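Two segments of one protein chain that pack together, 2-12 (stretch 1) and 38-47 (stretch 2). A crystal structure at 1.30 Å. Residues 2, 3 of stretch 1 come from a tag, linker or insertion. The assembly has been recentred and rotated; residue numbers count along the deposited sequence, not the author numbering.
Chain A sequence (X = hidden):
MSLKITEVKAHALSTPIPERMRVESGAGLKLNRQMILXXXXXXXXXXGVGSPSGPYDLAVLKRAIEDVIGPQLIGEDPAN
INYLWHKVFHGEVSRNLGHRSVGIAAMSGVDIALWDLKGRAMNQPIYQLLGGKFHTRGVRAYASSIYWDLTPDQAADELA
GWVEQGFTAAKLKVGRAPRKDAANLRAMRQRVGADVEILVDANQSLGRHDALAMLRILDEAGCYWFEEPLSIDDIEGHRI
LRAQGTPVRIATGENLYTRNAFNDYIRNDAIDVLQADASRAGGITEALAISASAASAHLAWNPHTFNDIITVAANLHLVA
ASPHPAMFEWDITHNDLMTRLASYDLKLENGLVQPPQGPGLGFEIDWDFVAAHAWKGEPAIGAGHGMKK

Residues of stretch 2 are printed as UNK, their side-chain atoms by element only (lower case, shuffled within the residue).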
# COMPACT_ATOMS: atom_id res chain seq x y z
N SER A 2 -17.16 25.90 -17.49
CA SER A 2 -16.39 24.82 -16.88
C SER A 2 -16.42 23.57 -17.75
O SER A 2 -17.44 23.27 -18.37
CB SER A 2 -16.93 24.50 -15.49
OG SER A 2 -16.87 25.63 -14.64
N LEU A 3 -15.30 22.85 -17.79
CA LEU A 3 -15.21 21.59 -18.52
C LEU A 3 -15.76 20.43 -17.71
O LEU A 3 -15.97 20.54 -16.51
CB LEU A 3 -13.75 21.28 -18.88
CG LEU A 3 -13.01 22.32 -19.72
CD1 LEU A 3 -11.62 21.83 -20.07
CD2 LEU A 3 -13.81 22.63 -20.97
N LYS A 4 -16.00 19.30 -18.38
CA LYS A 4 -16.37 18.07 -17.71
C LYS A 4 -15.51 16.93 -18.23
O LYS A 4 -15.30 16.79 -19.44
CB LYS A 4 -17.86 17.75 -17.90
CG LYS A 4 -18.80 18.71 -17.20
CD LYS A 4 -20.24 18.24 -17.33
CE LYS A 4 -21.21 19.22 -16.69
NZ LYS A 4 -22.62 18.76 -16.83
N ILE A 5 -15.00 16.11 -17.32
CA ILE A 5 -14.22 14.94 -17.71
C ILE A 5 -15.13 13.92 -18.40
O ILE A 5 -16.19 13.57 -17.88
CB ILE A 5 -13.53 14.31 -16.49
CG1 ILE A 5 -12.45 15.25 -15.95
CG2 ILE A 5 -12.93 12.96 -16.86
CD1 ILE A 5 -11.94 14.89 -14.56
N THR A 6 -14.70 13.42 -19.56
CA THR A 6 -15.48 12.44 -20.30
C THR A 6 -14.87 11.03 -20.27
O THR A 6 -15.59 10.04 -20.29
CB THR A 6 -15.67 12.87 -21.76
OG1 THR A 6 -14.41 13.26 -22.32
CG2 THR A 6 -16.63 14.06 -21.84
N GLU A 7 -13.54 10.96 -20.22
CA GLU A 7 -12.85 9.66 -20.22
C GLU A 7 -11.56 9.74 -19.43
O GLU A 7 -10.88 10.76 -19.43
CB GLU A 7 -12.49 9.23 -21.64
CG GLU A 7 -13.62 9.19 -22.64
CD GLU A 7 -13.12 8.79 -24.01
OE1 GLU A 7 -12.52 7.70 -24.12
OE2 GLU A 7 -13.31 9.56 -24.98
N VAL A 8 -11.23 8.63 -18.77
CA VAL A 8 -9.92 8.46 -18.14
C VAL A 8 -9.32 7.18 -18.71
O VAL A 8 -9.82 6.08 -18.44
CB VAL A 8 -10.03 8.39 -16.61
CG1 VAL A 8 -8.65 8.17 -16.00
CG2 VAL A 8 -10.66 9.66 -16.05
N LYS A 9 -8.29 7.33 -19.53
CA LYS A 9 -7.68 6.20 -20.24
C LYS A 9 -6.29 5.91 -19.72
O LYS A 9 -5.58 6.82 -19.28
CB LYS A 9 -7.60 6.50 -21.74
CG LYS A 9 -8.95 6.76 -22.38
CD LYS A 9 -8.82 7.06 -23.87
CE LYS A 9 -8.42 5.82 -24.64
NZ LYS A 9 -8.49 6.04 -26.11
N ALA A 10 -5.90 4.64 -19.78
CA ALA A 10 -4.57 4.24 -19.36
C ALA A 10 -3.95 3.37 -20.45
O ALA A 10 -4.35 2.21 -20.62
CB ALA A 10 -4.65 3.49 -18.06
N HIS A 11 -2.99 3.92 -21.19
CA HIS A 11 -2.33 3.21 -22.29
C HIS A 11 -1.11 2.46 -21.77
O HIS A 11 -0.14 3.07 -21.35
CB HIS A 11 -1.85 4.19 -23.38
CG HIS A 11 -2.91 5.09 -23.92
ND1 HIS A 11 -3.65 4.78 -25.05
CD2 HIS A 11 -3.35 6.30 -23.51
CE1 HIS A 11 -4.50 5.76 -25.29
NE2 HIS A 11 -4.34 6.69 -24.37
N ALA A 12 -1.16 1.14 -21.82
CA ALA A 12 -0.03 0.32 -21.40
C ALA A 12 1.03 0.23 -22.50
O ALA A 12 0.74 -0.22 -23.61
CB ALA A 12 -0.50 -1.07 -21.00
N UNK A 38 -1.31 7.95 -18.98
CA UNK A 38 -2.67 8.33 -18.61
C UNK A 38 -3.13 9.43 -19.56
O UNK A 38 -2.37 10.33 -19.90
c UNK A 38 -2.72 8.86 -17.16
c UNK A 38 -2.22 7.79 -16.20
c UNK A 38 -4.15 9.30 -16.79
N UNK A 39 -4.39 9.34 -19.98
CA UNK A 39 -5.00 10.36 -20.81
C UNK A 39 -6.37 10.72 -20.24
O UNK A 39 -7.26 9.88 -20.17
o UNK A 39 -5.58 9.17 -24.88
c UNK A 39 -5.14 9.85 -22.25
c UNK A 39 -5.67 10.90 -23.23
c UNK A 39 -5.93 10.34 -24.61
o UNK A 39 -6.51 11.07 -25.44
N UNK A 40 -6.52 11.96 -19.79
CA UNK A 40 -7.81 12.44 -19.30
C UNK A 40 -8.43 13.36 -20.35
O UNK A 40 -7.83 14.36 -20.74
c UNK A 40 -9.00 13.83 -17.54
c UNK A 40 -7.66 13.21 -17.96
c UNK A 40 -7.12 12.28 -16.88
N UNK A 41 -9.61 12.99 -20.81
CA UNK A 41 -10.31 13.74 -21.85
C UNK A 41 -11.47 14.53 -21.27
O UNK A 41 -12.04 14.15 -20.25
n UNK A 41 -8.72 9.16 -27.33
n UNK A 41 -10.94 9.38 -26.84
c UNK A 41 -10.83 12.80 -22.93
c UNK A 41 -10.36 11.09 -24.69
c UNK A 41 -9.74 12.03 -23.67
c UNK A 41 -9.68 9.67 -26.58
n UNK A 41 -9.37 10.48 -25.56
N UNK A 42 -11.83 15.62 -21.95
CA UNK A 42 -12.97 16.44 -21.53
C UNK A 42 -13.93 16.67 -22.69
O UNK A 42 -13.61 16.44 -23.85
c UNK A 42 -11.71 17.70 -19.73
c UNK A 42 -12.53 17.82 -21.02
o UNK A 42 -11.76 18.49 -22.03
N UNK A 43 -15.12 17.16 -22.34
CA UNK A 43 -16.15 17.43 -23.33
C UNK A 43 -15.73 18.44 -24.39
O UNK A 43 -16.15 18.34 -25.55
o UNK A 43 -18.37 19.48 -21.18
c UNK A 43 -17.48 17.84 -22.65
o UNK A 43 -16.19 19.46 -21.39
c UNK A 43 -17.33 19.01 -21.67
N UNK A 44 -14.89 19.41 -24.02
CA UNK A 44 -14.45 20.44 -24.96
C UNK A 44 -13.11 20.11 -25.63
O UNK A 44 -12.54 20.95 -26.33
o UNK A 44 -16.29 22.92 -25.93
c UNK A 44 -14.38 21.80 -24.27
o UNK A 44 -17.94 22.54 -24.52
c UNK A 44 -16.72 22.61 -24.80
c UNK A 44 -15.71 22.28 -23.71
N UNK A 45 -12.61 18.90 -25.41
CA UNK A 45 -11.43 18.43 -26.10
C UNK A 45 -10.09 18.88 -25.53
O UNK A 45 -9.07 18.77 -26.21
N UNK A 46 -10.09 19.41 -24.31
CA UNK A 46 -8.83 19.70 -23.62
C UNK A 46 -8.38 18.43 -22.91
O UNK A 46 -9.13 17.86 -22.11
c UNK A 46 -7.59 21.16 -21.99
c UNK A 46 -9.56 22.08 -23.25
c UNK A 46 -8.96 20.84 -22.60
N UNK A 47 -7.17 17.99 -23.21
CA UNK A 47 -6.67 16.71 -22.73
C UNK A 47 -5.44 16.89 -21.85
O UNK A 47 -4.60 17.75 -22.13
c UNK A 47 -6.30 15.80 -23.91
o UNK A 47 -7.47 15.56 -24.70
c UNK A 47 -5.75 14.47 -23.43
O HOH W 1 -18.93 21.61 -19.77

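Position 38 carries three side-chain carbons, one bonded to CA and bearing the other two. This beta-branched apolar group lies on the same sheet face as Ala10, and the CA of position 38 sits 3.3 Å from Lys9 O in a CA-H...O contact. The residue is Val38.

At position 39 an unbranched run of three carbons ends in two oxygens, a carboxylate. One oxygen lies 2.8 Å from His11 NE2, near the plane of the imidazole, and accepts a hydrogen bond from it. Two methylenes before the carboxylate give Glu39, with OE1 as the acceptor. Its backbone pairs twice with Lys9: Lys9 N donates to Glu39 O (2.8 Å), and Glu39 N to Lys9 O (2.9 Å).

Position 40 again has one carbon carrying two others. These face the side of the sheet occupied by Val8, and one approaches Ile5 CG1 to 4.1 Å. This is Val40, and the atom in question is CG1; its CG2 lies 4.5 Å from Val8 CG1.

Three carbons, a nitrogen and a carbon bearing two more nitrogens make up position 41, a guanidinium at the end of an extended chain. A terminal nitrogen lies 3.0 Å from Glu7 OE2. The residue is Arg41; NH1 makes this salt bridge, while NE bonds Glu39 OE2 at 2.9 Å. Lys9 NZ sits over one face of the guanidinium, 3.4 Å from Arg41 NH2, a close approach of like charges.

The side chain of position 42 is one carbon carrying an oxygen and a carbon. The oxygen is 3.9 Å from Leu3 CD1, and the other carbon is 4.2 Å from Ile5 CA. It is Thr42, whose OG1 donates to the backbone O of position 46 at 2.7 Å.

Position 43 has two carbons, the second bearing two oxygens. One carbon before the carboxylate makes this Asp43; its OD1 accepts a hydrogen bond from Lys4 N at 3.0 Å. Asp43 N returns a bond to Lys4 O at 2.9 Å, and a water bridges Asp43 OD2 and Ser2 O, 2.6 Å from each; Ser2 belongs to the tag.

Position 44 has three carbons ending in two oxygens, and one of its carbons lies 3.4 Å from CD2 of the tag residue Leu3. This is Glu44, and the carbon is CG; the carboxylate leads away. Position 45 has no side-chain atoms and is Gly45; its phi of 82° suits glycine, and it closes a type I turn from Thr42. Position 46 is one carbon carrying two others, one of them 3.8 Å from Leu3 CD1; it is Val46, and that atom is CG2. Position 47, one carbon bearing an oxygen and a carbon, lies out of reach and is Thr47.

The contact is an antiparallel strand pairing, its register shifted by one at a bulge between Ile5 and Glu7. Thr6 N still reaches Arg41 O at 2.8 Å, and Arg41 N reaches Glu7 O at 2.9 Å. Val8, Val38, Val40 and Ala10 line one face; Glu7, Lys9, Glu39 and Arg41 form a charged cluster on the other.

Stretch 2 38-47: VEVRTDEGVT
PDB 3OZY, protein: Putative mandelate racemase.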